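Local coordinates for 3-hexulose-6-phosphate synthase (Mycobacterium gastri, PDB 3AJX), which is a synthase of the TIM-barrel clan, folded as a closed eight-stranded beta/alpha barrel that binds a magnesium ion, at residues Lys2-Asp8 / Val26-Gly32; Ala117-Gln121 / Lys156-Pro160; Lys129-Ala135 / Val159-Gly165; Ile172-Gln176 / Leu202-Ala207. The protein carries 1 engineered substitution. All blocks are in the same frame, centred on the assembly; numbering follows the deposited sequence.

Interaction 1: Lys2-Asp8 / Val26-Gly32; sequences KLQVAID and VDIIELG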
loop_
_atom_site.group_PDB
_atom_site.type_symbol
_atom_site.label_atom_id
_atom_site.label_comp_id
_atom_site.label_asym_id
_atom_site.label_seq_id
_atom_site.Cartn_x
_atom_site.Cartn_y
_atom_site.Cartn_z
ATOM N N LYS A 2 20.702 14.257 4.952
ATOM C CA LYS A 2 19.993 13.971 6.189
ATOM C C LYS A 2 19.912 12.471 6.446
ATOM O O LYS A 2 20.136 11.660 5.545
ATOM C CB LYS A 2 18.581 14.547 6.122
ATOM C CG LYS A 2 18.536 16.047 5.922
ATOM C CD LYS A 2 17.103 16.533 5.833
ATOM C CE LYS A 2 17.045 18.040 5.634
ATOM N NZ LYS A 2 15.637 18.520 5.582
ATOM N N LEU A 3 19.595 12.111 7.686
ATOM C CA LEU A 3 19.468 10.712 8.066
ATOM C C LEU A 3 18.033 10.431 8.471
ATOM O O LEU A 3 17.449 11.160 9.276
ATOM C CB LEU A 3 20.404 10.379 9.232
ATOM C CG LEU A 3 20.338 8.941 9.764
ATOM C CD1 LEU A 3 20.768 7.957 8.681
ATOM C CD2 LEU A 3 21.245 8.818 10.980
ATOM N N GLN A 4 17.470 9.368 7.906
ATOM C CA GLN A 4 16.098 8.970 8.190
ATOM C C GLN A 4 16.038 7.556 8.761
ATOM O O GLN A 4 16.651 6.634 8.217
ATOM C CB GLN A 4 15.265 9.043 6.898
ATOM C CG GLN A 4 13.906 8.337 6.949
ATOM C CD GLN A 4 13.071 8.594 5.704
ATOM O OE1 GLN A 4 12.153 7.836 5.390
ATOM N NE2 GLN A 4 13.378 9.676 4.999
ATOM N N VAL A 5 15.310 7.383 9.862
ATOM C CA VAL A 5 15.158 6.054 10.446
ATOM C C VAL A 5 13.827 5.457 9.994
ATOM O O VAL A 5 12.770 6.065 10.160
ATOM C CB VAL A 5 15.210 6.083 12.003
ATOM C CG1 VAL A 5 14.157 7.029 12.562
ATOM C CG2 VAL A 5 14.995 4.673 12.547
ATOM N N ALA A 6 13.890 4.277 9.389
ATOM C CA ALA A 6 12.683 3.604 8.926
ATOM C C ALA A 6 12.217 2.652 10.017
ATOM O O ALA A 6 12.786 1.569 10.193
ATOM C CB ALA A 6 12.967 2.835 7.637
ATOM N N ILE A 7 11.193 3.064 10.761
ATOM C CA ILE A 7 10.659 2.231 11.831
ATOM C C ILE A 7 9.658 1.239 11.242
ATOM O O ILE A 7 8.451 1.485 11.215
ATOM C CB ILE A 7 9.970 3.086 12.919
ATOM C CG1 ILE A 7 10.962 4.110 13.478
ATOM C CG2 ILE A 7 9.469 2.188 14.047
ATOM C CD1 ILE A 7 10.411 4.975 14.597
ATOM N N ASP A 8 10.179 0.119 10.755
ATOM C CA ASP A 8 9.355 -0.912 10.150
ATOM C C ASP A 8 8.988 -1.972 11.178
ATOM O O ASP A 8 9.212 -3.166 10.969
ATOM C CB ASP A 8 10.105 -1.532 8.967
ATOM C CG ASP A 8 10.208 -0.585 7.787
ATOM O OD1 ASP A 8 11.187 -0.678 7.016
ATOM O OD2 ASP A 8 9.297 0.254 7.621
ATOM N N VAL A 26 18.698 11.565 14.270
ATOM C CA VAL A 26 18.061 11.591 12.954
ATOM C C VAL A 26 17.294 12.871 12.664
ATOM O O VAL A 26 16.875 13.588 13.575
ATOM C CB VAL A 26 17.083 10.409 12.784
ATOM C CG1 VAL A 26 17.806 9.096 13.030
ATOM C CG2 VAL A 26 15.908 10.567 13.734
ATOM N N ASP A 27 17.106 13.141 11.375
ATOM C CA ASP A 27 16.382 14.321 10.919
ATOM C C ASP A 27 14.935 13.956 10.620
ATOM O O ASP A 27 14.020 14.754 10.829
ATOM C CB ASP A 27 17.024 14.859 9.641
ATOM C CG ASP A 27 18.486 15.180 9.818
ATOM O OD1 ASP A 27 18.789 16.196 10.475
ATOM O OD2 ASP A 27 19.329 14.412 9.311
ATOM N N ILE A 28 14.741 12.732 10.141
ATOM C CA ILE A 28 13.421 12.252 9.767
ATOM C C ILE A 28 13.093 10.937 10.450
ATOM O O ILE A 28 13.922 10.028 10.493
ATOM C CB ILE A 28 13.347 12.047 8.232
ATOM C CG1 ILE A 28 13.647 13.370 7.526
ATOM C CG2 ILE A 28 11.977 11.507 7.824
ATOM C CD1 ILE A 28 13.752 13.244 6.025
ATOM N N ILE A 29 11.885 10.853 11.001
ATOM C CA ILE A 29 11.419 9.632 11.647
ATOM C C ILE A 29 10.317 9.057 10.767
ATOM O O ILE A 29 9.255 9.663 10.608
ATOM C CB ILE A 29 10.829 9.904 13.042
ATOM C CG1 ILE A 29 11.915 10.459 13.962
ATOM C CG2 ILE A 29 10.268 8.614 13.629
ATOM C CD1 ILE A 29 11.386 10.950 15.294
ATOM N N GLU A 30 10.586 7.893 10.189
ATOM C CA GLU A 30 9.624 7.231 9.318
ATOM C C GLU A 30 8.828 6.144 10.022
ATOM O O GLU A 30 9.391 5.318 10.739
ATOM C CB GLU A 30 10.338 6.591 8.124
ATOM C CG GLU A 30 9.449 5.658 7.310
ATOM C CD GLU A 30 10.237 4.760 6.376
ATOM O OE1 GLU A 30 11.273 5.214 5.851
ATOM O OE2 GLU A 30 9.814 3.600 6.164
ATOM N N LEU A 31 7.516 6.161 9.808
ATOM C CA LEU A 31 6.628 5.137 10.349
ATOM C C LEU A 31 6.419 4.230 9.139
ATOM O O LEU A 31 5.797 4.629 8.152
ATOM C CB LEU A 31 5.290 5.734 10.802
ATOM C CG LEU A 31 5.268 6.715 11.983
ATOM C CD1 LEU A 31 6.007 6.104 13.167
ATOM C CD2 LEU A 31 5.911 8.024 11.583
ATOM N N GLY A 32 6.959 3.021 9.216
ATOM C CA GLY A 32 6.864 2.088 8.109
ATOM C C GLY A 32 5.470 1.670 7.695
ATOM O O GLY A 32 4.509 1.799 8.451
HETATM O O HOH W 1 10.614 0.982 5.203
#
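Neighbouring parallel strands of a beta-alpha-beta unit, 2-7 and 28-31, meet here beside the magnesium site, with Glu30, one of its ligands, lying against Ala6. The ladder runs through the backbone: Val5 N donates to Ile28 O, Glu30 N to Val5 O (2.8 Å), Ile7 N to Glu30 O and Gly32 N to Ile7 O. Where the strands begin, Leu3 O is gripped twice, by Asp27 N at 2.9 Å and by Ile28 N at 3.2 Å. Asp27 completes this end: its OD2 takes Leu3 N at 2.8 Å through the anti lone pair, in a nearly straight bond (165°), while Arg203 holds the same oxygen in a salt bridge. Gln4, Ala6, Ile28 and Glu30 face the barrel interior. With CG anti to the backbone N (chi1 169°), the extended Glu30 chain carries its carboxylate over the Ala6 methyl, OE1 lying 3.4 Å from Ala6 CB. Glu30 OE2 comes within 3.7 Å of Asp8 OD2, the carboxylate planes turned 61° apart; a water sits between the two residues. On the outer face, Ile7 and Ile29 run side by side, pointing the same way, with Ile7 CD1 3.8 Å from Ile29 CG2, while Val26 CG1 fits between Leu3 CD2 and Val5 CB. Val43 and Val47 of helix 42-50 cover the nearby Leu31. A metal site toward the C-terminal ends of the barrel strands, with Asp59 as a second magnesium ligand, is in keeping with the usual location of TIM-barrel active sites.

Interaction 2: Ala117-Gln121 / Lys156-Pro160; sequences ATRAQ and KARVP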
loop_
_atom_site.group_PDB
_atom_site.type_symbol
_atom_site.label_atom_id
_atom_site.label_comp_id
_atom_site.label_asym_id
_atom_site.label_seq_id
_atom_site.Cartn_x
_atom_site.Cartn_y
_atom_site.Cartn_z
ATOM N N ALA A 117 15.047 6.314 -12.864
ATOM C CA ALA A 117 15.440 7.668 -13.238
ATOM C C ALA A 117 14.375 8.339 -14.103
ATOM O O ALA A 117 14.041 9.504 -13.893
ATOM C CB ALA A 117 16.783 7.652 -13.970
ATOM N N THR A 118 13.844 7.606 -15.078
ATOM C CA THR A 118 12.813 8.155 -15.947
ATOM C C THR A 118 11.552 8.494 -15.163
ATOM O O THR A 118 11.016 9.596 -15.278
ATOM C CB THR A 118 12.460 7.167 -17.080
ATOM O OG1 THR A 118 13.550 7.122 -18.007
ATOM C CG2 THR A 118 11.194 7.600 -17.822
ATOM N N ARG A 119 11.081 7.554 -14.352
ATOM C CA ARG A 119 9.872 7.799 -13.584
ATOM C C ARG A 119 10.085 8.949 -12.609
ATOM O O ARG A 119 9.174 9.734 -12.373
ATOM C CB ARG A 119 9.441 6.532 -12.841
ATOM C CG ARG A 119 8.091 6.653 -12.147
ATOM C CD ARG A 119 7.012 7.180 -13.092
ATOM N NE ARG A 119 5.688 7.145 -12.472
ATOM C CZ ARG A 119 4.642 7.854 -12.889
ATOM N NH1 ARG A 119 4.752 8.666 -13.931
ATOM N NH2 ARG A 119 3.478 7.749 -12.260
ATOM N N ALA A 120 11.296 9.063 -12.068
ATOM C CA ALA A 120 11.608 10.141 -11.131
ATOM C C ALA A 120 11.340 11.505 -11.762
ATOM O O ALA A 120 10.721 12.377 -11.144
ATOM C CB ALA A 120 13.070 10.051 -10.694
ATOM N N GLN A 121 11.815 11.690 -12.989
ATOM C CA GLN A 121 11.625 12.947 -13.697
ATOM C C GLN A 121 10.153 13.218 -13.942
ATOM O O GLN A 121 9.689 14.351 -13.813
ATOM C CB GLN A 121 12.382 12.922 -15.029
ATOM C CG GLN A 121 13.845 13.279 -14.877
ATOM C CD GLN A 121 14.045 14.750 -14.552
ATOM O OE1 GLN A 121 15.036 15.131 -13.931
ATOM N NE2 GLN A 121 13.109 15.588 -14.991
ATOM N N LYS A 156 21.417 9.688 -12.201
ATOM C CA LYS A 156 20.867 9.948 -13.525
ATOM C C LYS A 156 19.536 10.693 -13.474
ATOM O O LYS A 156 19.217 11.473 -14.373
ATOM C CB LYS A 156 20.689 8.629 -14.281
ATOM C CG LYS A 156 20.254 8.796 -15.730
ATOM C CD LYS A 156 20.271 7.462 -16.466
ATOM C CE LYS A 156 20.028 7.651 -17.957
ATOM N NZ LYS A 156 20.070 6.359 -18.699
ATOM N N ALA A 157 18.769 10.458 -12.413
ATOM C CA ALA A 157 17.459 11.077 -12.248
ATOM C C ALA A 157 17.473 12.601 -12.225
ATOM O O ALA A 157 16.582 13.240 -12.782
ATOM C CB ALA A 157 16.800 10.555 -10.976
ATOM N N ARG A 158 18.479 13.180 -11.579
ATOM C CA ARG A 158 18.570 14.630 -11.473
ATOM C C ARG A 158 17.294 15.176 -10.819
ATOM O O ARG A 158 16.693 16.158 -11.268
ATOM C CB ARG A 158 18.809 15.246 -12.856
ATOM C CG ARG A 158 20.180 14.896 -13.427
ATOM C CD ARG A 158 20.349 15.408 -14.846
ATOM N NE ARG A 158 21.703 15.200 -15.360
ATOM C CZ ARG A 158 22.232 14.015 -15.649
ATOM N NH1 ARG A 158 21.529 12.905 -15.477
ATOM N NH2 ARG A 158 23.468 13.941 -16.123
ATOM N N VAL A 159 16.893 14.495 -9.748
ATOM C CA VAL A 159 15.722 14.840 -8.945
ATOM C C VAL A 159 16.141 14.618 -7.491
ATOM O O VAL A 159 16.820 13.635 -7.195
ATOM C CB VAL A 159 14.532 13.898 -9.251
ATOM C CG1 VAL A 159 13.372 14.208 -8.330
ATOM C CG2 VAL A 159 14.110 14.038 -10.709
ATOM N N PRO A 160 15.765 15.526 -6.571
ATOM C CA PRO A 160 16.168 15.299 -5.177
ATOM C C PRO A 160 15.755 13.888 -4.778
ATOM O O PRO A 160 14.616 13.485 -5.024
ATOM C CB PRO A 160 15.393 16.369 -4.416
ATOM C CG PRO A 160 15.332 17.502 -5.410
ATOM C CD PRO A 160 14.994 16.777 -6.703
#
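Helix 116-125 and the last turn of helix 148-157 approach closely enough to bring Ala117 CA within 4.1 Å of Ala157 CA, after which Arg158 leaves the helix with a positive phi of 57°. This short distance is consistent with the small methyl side chains on both sides. Ala117 CB rests on the Ala157 backbone, 3.8 Å from Ala157 N, and also meets the CB and CG of Lys156. Ala120 CB touches Ala157 CB at 3.8 Å and then Val159 CG2 at 4.1 Å, so two methyls of one helix, three residues apart, both pack against Ala157. On the exposed side of the contact, Gln121 bends at chi2 (-71°), which folds its chain back over the end of the other helix: Gln121 CG lies 3.4 Å from Ala157 O, and the amide passes obliquely by Val159 CG2. Arg158 turns its own chain back along the helix it has just left, NH1 giving a hydrogen bond to Lys156 O (2.9 Å) that lies in the guanidinium plane but is bent at the hydrogen, 133°. On the barrel side of the alanines, Val131 and Met133 of strand 130-134 form the floor. Two adjacent outer helices packed on each other and on an inner strand are characteristic of the helical layer of a TIM barrel.

Interaction 3: Lys129-Ala135 / Val159-Gly165; sequences KFVEMHA and VPFSVAG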
loop_
_atom_site.group_PDB
_atom_site.type_symbol
_atom_site.label_atom_id
_atom_site.label_comp_id
_atom_site.label_asym_id
_atom_site.label_seq_id
_atom_site.Cartn_x
_atom_site.Cartn_y
_atom_site.Cartn_z
ATOM N N LYS A 129 8.268 16.233 -3.768
ATOM C CA LYS A 129 9.373 16.966 -3.146
ATOM C C LYS A 129 10.662 16.249 -3.526
ATOM O O LYS A 129 11.631 16.862 -3.988
ATOM C CB LYS A 129 9.203 16.999 -1.624
ATOM C CG LYS A 129 7.967 17.756 -1.164
ATOM C CD LYS A 129 7.998 19.203 -1.645
ATOM C CE LYS A 129 6.751 19.964 -1.225
ATOM N NZ LYS A 129 6.756 21.352 -1.765
ATOM N N PHE A 130 10.675 14.942 -3.308
ATOM C CA PHE A 130 11.802 14.120 -3.695
ATOM C C PHE A 130 11.300 12.716 -3.947
ATOM O O PHE A 130 10.135 12.410 -3.693
ATOM C CB PHE A 130 12.946 14.137 -2.653
ATOM C CG PHE A 130 12.551 13.728 -1.256
ATOM C CD1 PHE A 130 12.023 14.658 -0.365
ATOM C CD2 PHE A 130 12.812 12.436 -0.796
ATOM C CE1 PHE A 130 11.769 14.318 0.966
ATOM C CE2 PHE A 130 12.561 12.081 0.536
ATOM C CZ PHE A 130 12.041 13.025 1.419
ATOM N N VAL A 131 12.166 11.874 -4.491
ATOM C CA VAL A 131 11.786 10.503 -4.775
ATOM C C VAL A 131 12.675 9.596 -3.956
ATOM O O VAL A 131 13.782 9.977 -3.578
ATOM C CB VAL A 131 11.953 10.168 -6.278
ATOM C CG1 VAL A 131 11.028 11.043 -7.112
ATOM C CG2 VAL A 131 13.397 10.370 -6.701
ATOM N N GLU A 132 12.184 8.401 -3.666
ATOM C CA GLU A 132 12.963 7.454 -2.895
ATOM C C GLU A 132 13.442 6.329 -3.795
ATOM O O GLU A 132 12.636 5.591 -4.364
ATOM C CB GLU A 132 12.131 6.891 -1.736
ATOM C CG GLU A 132 12.918 5.973 -0.806
ATOM C CD GLU A 132 12.135 5.554 0.428
ATOM O OE1 GLU A 132 11.841 6.421 1.278
ATOM O OE2 GLU A 132 11.810 4.353 0.544
ATOM N N MET A 133 14.761 6.244 -3.963
ATOM C CA MET A 133 15.365 5.182 -4.761
ATOM C C MET A 133 15.379 4.069 -3.732
ATOM O O MET A 133 16.299 3.940 -2.924
ATOM C CB MET A 133 16.771 5.571 -5.196
ATOM C CG MET A 133 16.778 6.687 -6.240
ATOM S SD MET A 133 15.764 6.239 -7.668
ATOM C CE MET A 133 15.846 7.744 -8.661
ATOM N N HIS A 134 14.315 3.281 -3.775
ATOM C CA HIS A 134 14.069 2.233 -2.801
ATOM C C HIS A 134 14.105 0.786 -3.287
ATOM O O HIS A 134 13.533 0.446 -4.325
ATOM C CB HIS A 134 12.698 2.529 -2.182
ATOM C CG HIS A 134 12.359 1.698 -0.987
ATOM N ND1 HIS A 134 11.104 1.709 -0.417
ATOM C CD2 HIS A 134 13.105 0.851 -0.241
ATOM C CE1 HIS A 134 11.094 0.902 0.629
ATOM N NE2 HIS A 134 12.296 0.370 0.758
ATOM N N ALA A 135 14.791 -0.059 -2.525
ATOM C CA ALA A 135 14.859 -1.488 -2.813
ATOM C C ALA A 135 14.268 -2.111 -1.550
ATOM O O ALA A 135 14.825 -1.972 -0.465
ATOM C CB ALA A 135 16.303 -1.939 -3.004
ATOM N N VAL A 159 16.893 14.495 -9.748
ATOM C CA VAL A 159 15.722 14.840 -8.945
ATOM C C VAL A 159 16.141 14.618 -7.491
ATOM O O VAL A 159 16.820 13.635 -7.195
ATOM C CB VAL A 159 14.532 13.898 -9.251
ATOM C CG1 VAL A 159 13.372 14.208 -8.330
ATOM C CG2 VAL A 159 14.110 14.038 -10.709
ATOM N N PRO A 160 15.765 15.526 -6.571
ATOM C CA PRO A 160 16.168 15.299 -5.177
ATOM C C PRO A 160 15.755 13.888 -4.778
ATOM O O PRO A 160 14.616 13.485 -5.024
ATOM C CB PRO A 160 15.393 16.369 -4.416
ATOM C CG PRO A 160 15.332 17.502 -5.410
ATOM C CD PRO A 160 14.994 16.777 -6.703
ATOM N N PHE A 161 16.663 13.133 -4.164
ATOM C CA PHE A 161 16.327 11.760 -3.804
ATOM C C PHE A 161 16.896 11.245 -2.497
ATOM O O PHE A 161 17.862 11.785 -1.954
ATOM C CB PHE A 161 16.756 10.798 -4.924
ATOM C CG PHE A 161 18.254 10.626 -5.052
ATOM C CD1 PHE A 161 19.036 11.598 -5.676
ATOM C CD2 PHE A 161 18.881 9.488 -4.547
ATOM C CE1 PHE A 161 20.419 11.435 -5.796
ATOM C CE2 PHE A 161 20.262 9.316 -4.659
ATOM C CZ PHE A 161 21.034 10.292 -5.287
ATOM N N SER A 162 16.270 10.185 -2.004
ATOM C CA SER A 162 16.706 9.516 -0.791
ATOM C C SER A 162 17.032 8.094 -1.231
ATOM O O SER A 162 16.596 7.654 -2.297
ATOM C CB SER A 162 15.590 9.503 0.258
ATOM O OG SER A 162 14.456 8.790 -0.200
ATOM N N VAL A 163 17.814 7.385 -0.426
ATOM C CA VAL A 163 18.184 6.014 -0.746
ATOM C C VAL A 163 17.795 5.088 0.397
ATOM O O VAL A 163 18.134 5.338 1.553
ATOM C CB VAL A 163 19.707 5.888 -0.998
ATOM C CG1 VAL A 163 20.074 4.437 -1.286
ATOM C CG2 VAL A 163 20.113 6.777 -2.172
ATOM N N ALA A 164 17.061 4.033 0.062
ATOM C CA ALA A 164 16.631 3.035 1.033
ATOM C C ALA A 164 16.899 1.669 0.411
ATOM O O ALA A 164 16.332 1.321 -0.629
ATOM C CB ALA A 164 15.139 3.198 1.349
ATOM N N GLY A 165 17.782 0.902 1.043
ATOM C CA GLY A 165 18.112 -0.414 0.527
ATOM C C GLY A 165 19.192 -1.099 1.341
ATOM O O GLY A 165 20.236 -1.481 0.811
HETATM O O HOH W 2 12.855 8.832 1.994
#
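Val131 and Phe161 mark the tightly packed side of this pair of parallel strands, 130-134 and 161-164, while Lys129 and Pro160 mark its exposed end. On the helix-facing side, Val131 CG2 reaches Phe161 CB at 3.8 Å and Val131 CG1 meets Val159 CG1 at about a right angle. Met133, bent at chi2 (-55°), crosses the Phe161 side chain steeply and sets CG 3.9 Å from Phe161 CD2; its far end packs toward helix 148-157. Backbone bonds run in regular alternation, from Val131 N to Pro160 O, Ser162 N to Val131 O, Met133 N to Ser162 O, Ala164 N to Met133 O and Ala135 N to Ala164 O, the last at 2.8 Å. The face toward the barrel interior is more polar. There Ser162 OG lies at the edge of the Phe130 ring and 3.3 Å from Glu132 CG, and a water links the two polar ends, donating to Glu132 OE1 and bonded to Ser162 OG, each at 2.7 Å. Glu132 OE2 reaches the methyl of Ala164, 3.6 Å from its CB. His134 brings CD2 to that methyl and the edge of its ring to Ala164 O, while Asp109 of strand 105-109 bonds its ND1, which would limit rotation of the imidazole. At the exposed end Pro160 CB still lies 3.8 Å from Phe130 CB, but Lys129 contributes little more than its carbonyl, its CB pointing away from the partner strand. Apolar side chains toward the outer helices and mostly polar ones toward the interior, with Glu132 near the bound magnesium ion, fit neighbouring strands of a TIM barrel.

Interaction 4: Ile172-Gln176 / Leu202-Ala207; sequences IPAVQ and LRAAIA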
loop_
_atom_site.group_PDB
_atom_site.type_symbol
_atom_site.label_atom_id
_atom_site.label_comp_id
_atom_site.label_asym_id
_atom_site.label_seq_id
_atom_site.Cartn_x
_atom_site.Cartn_y
_atom_site.Cartn_z
ATOM N N ILE A 172 27.213 4.507 3.726
ATOM C CA ILE A 172 26.798 5.900 3.849
ATOM C C ILE A 172 27.611 6.795 2.906
ATOM O O ILE A 172 27.050 7.643 2.219
ATOM C CB ILE A 172 26.938 6.405 5.312
ATOM C CG1 ILE A 172 25.740 5.932 6.141
ATOM C CG2 ILE A 172 27.035 7.930 5.349
ATOM C CD1 ILE A 172 24.425 6.618 5.779
ATOM N N PRO A 173 28.945 6.616 2.860
ATOM C CA PRO A 173 29.756 7.453 1.967
ATOM C C PRO A 173 29.331 7.373 0.504
ATOM O O PRO A 173 29.264 8.390 -0.184
ATOM C CB PRO A 173 31.170 6.920 2.189
ATOM C CG PRO A 173 31.140 6.524 3.628
ATOM C CD PRO A 173 29.811 5.797 3.728
ATOM N N ALA A 174 29.044 6.164 0.029
ATOM C CA ALA A 174 28.631 5.982 -1.358
ATOM C C ALA A 174 27.288 6.660 -1.615
ATOM O O ALA A 174 27.074 7.251 -2.672
ATOM C CB ALA A 174 28.543 4.497 -1.687
ATOM N N VAL A 175 26.385 6.569 -0.645
ATOM C CA VAL A 175 25.067 7.181 -0.772
ATOM C C VAL A 175 25.183 8.701 -0.851
ATOM O O VAL A 175 24.525 9.343 -1.673
ATOM C CB VAL A 175 24.159 6.789 0.420
ATOM C CG1 VAL A 175 22.856 7.581 0.385
ATOM C CG2 VAL A 175 23.860 5.300 0.364
ATOM N N GLN A 176 26.026 9.277 -0.003
ATOM C CA GLN A 176 26.209 10.721 -0.001
ATOM C C GLN A 176 26.920 11.183 -1.274
ATOM O O GLN A 176 26.570 12.214 -1.846
ATOM C CB GLN A 176 26.993 11.150 1.241
ATOM C CG GLN A 176 27.193 12.650 1.363
ATOM C CD GLN A 176 27.518 13.077 2.780
ATOM O OE1 GLN A 176 28.137 12.328 3.538
ATOM N NE2 GLN A 176 27.110 14.288 3.144
ATOM N N LEU A 202 25.789 5.930 12.271
ATOM C CA LEU A 202 25.368 6.205 10.901
ATOM C C LEU A 202 25.491 7.711 10.655
ATOM O O LEU A 202 25.977 8.148 9.608
ATOM C CB LEU A 202 23.921 5.750 10.695
ATOM C CG LEU A 202 23.745 4.254 10.437
ATOM C CD1 LEU A 202 22.301 3.855 10.689
ATOM C CD2 LEU A 202 24.171 3.929 9.007
ATOM N N ARG A 203 25.051 8.493 11.636
ATOM C CA ARG A 203 25.109 9.949 11.575
ATOM C C ARG A 203 26.549 10.448 11.449
ATOM O O ARG A 203 26.841 11.358 10.672
ATOM C CB ARG A 203 24.475 10.539 12.839
ATOM C CG ARG A 203 24.881 11.975 13.149
ATOM C CD ARG A 203 24.331 12.946 12.128
ATOM N NE ARG A 203 22.876 13.026 12.200
ATOM C CZ ARG A 203 22.126 13.760 11.386
ATOM N NH1 ARG A 203 22.692 14.487 10.429
ATOM N NH2 ARG A 203 20.809 13.766 11.528
ATOM N N ALA A 204 27.444 9.844 12.222
ATOM C CA ALA A 204 28.847 10.235 12.222
ATOM C C ALA A 204 29.543 10.026 10.885
ATOM O O ALA A 204 30.502 10.729 10.564
ATOM C CB ALA A 204 29.589 9.477 13.319
ATOM N N ALA A 205 29.070 9.060 10.107
ATOM C CA ALA A 205 29.672 8.762 8.812
ATOM C C ALA A 205 29.298 9.794 7.753
ATOM O O ALA A 205 29.918 9.853 6.689
ATOM C CB ALA A 205 29.257 7.365 8.354
ATOM N N ILE A 206 28.287 10.603 8.049
ATOM C CA ILE A 206 27.840 11.629 7.114
ATOM C C ILE A 206 28.797 12.811 7.135
ATOM O O ILE A 206 29.097 13.359 8.195
ATOM C CB ILE A 206 26.417 12.121 7.461
ATOM C CG1 ILE A 206 25.430 10.952 7.360
ATOM C CG2 ILE A 206 26.011 13.247 6.510
ATOM C CD1 ILE A 206 23.995 11.307 7.717
ATOM N N ALA A 207 29.272 13.194 5.953
ATOM C CA ALA A 207 30.207 14.305 5.804
ATOM C C ALA A 207 29.490 15.642 5.899
ATOM O O ALA A 207 30.051 16.562 6.532
ATOM C CB ALA A 207 30.936 14.196 4.469
ATOM O OXT ALA A 207 28.385 15.759 5.329
HETATM O O HOH W 3 29.758 10.064 3.944
#
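Gln176 reaches from helix 172-177 to the chain's last residue, Ala207, and grips it with both ends of its amide. Its CB points at segment 202-207, and CG, anti to the backbone N (chi1 -178°), continues an extended chain that reaches across to the C-terminal tail. CD then arrives 3.6 Å from Ala207 N. At the tip, OE1 accepts from Ala207 N at 2.8 Å, in the amide plane and on a lone pair; a water gives the same OE1 a second bond and also donates to Ala205 O, joining the two segments again. NE2 donates to the terminal carboxylate oxygen Ala207 OXT at 2.9 Å, with that oxygen tilted 20° from the amide plane, and it also comes to 3.7 Å from Ile206 CG2, the two side chains roughly perpendicular. In this TIM barrel the chain thus ends tied to the helix after strand 161-164, beside helix 195-204 in the outer layer. One turn earlier, Ile172 supplies the apolar half: CG1 meets Leu202 CD2 at 3.8 Å, the side chains crossing at about a right angle, while CG2 settles on Ala205 CB at 3.8 Å and touches Ile206 CG1. Toward the barrel, Ile172 packs on Ala183 and Leu202 on Ala185, both of strand 182-185.

From the N terminus, interaction 1 closes first, completing the loop that carries helix 12-22. Interactions 2 and 3 follow further along. Interaction 3 opens inside the loop of interaction 2, but both finish on one stretch, sharing Val159 and Pro160; Ala157 and Ala120 pack on Met133, so helix layer and barrel wall join. Interaction 4 comes last, bringing the C terminus onto helix 172-177 and closing a loop that carries strand 182-185. It touches interaction 3 through Val163 and Val175, and interaction 1 through the Asp27-Arg203 salt bridge and Leu3 against Ile206, tying helix 195-204 and the C-terminal tail to the start of strand 2-7 and the loop before strand 28-31. Interactions 1 and 3 lie in one closed sheet.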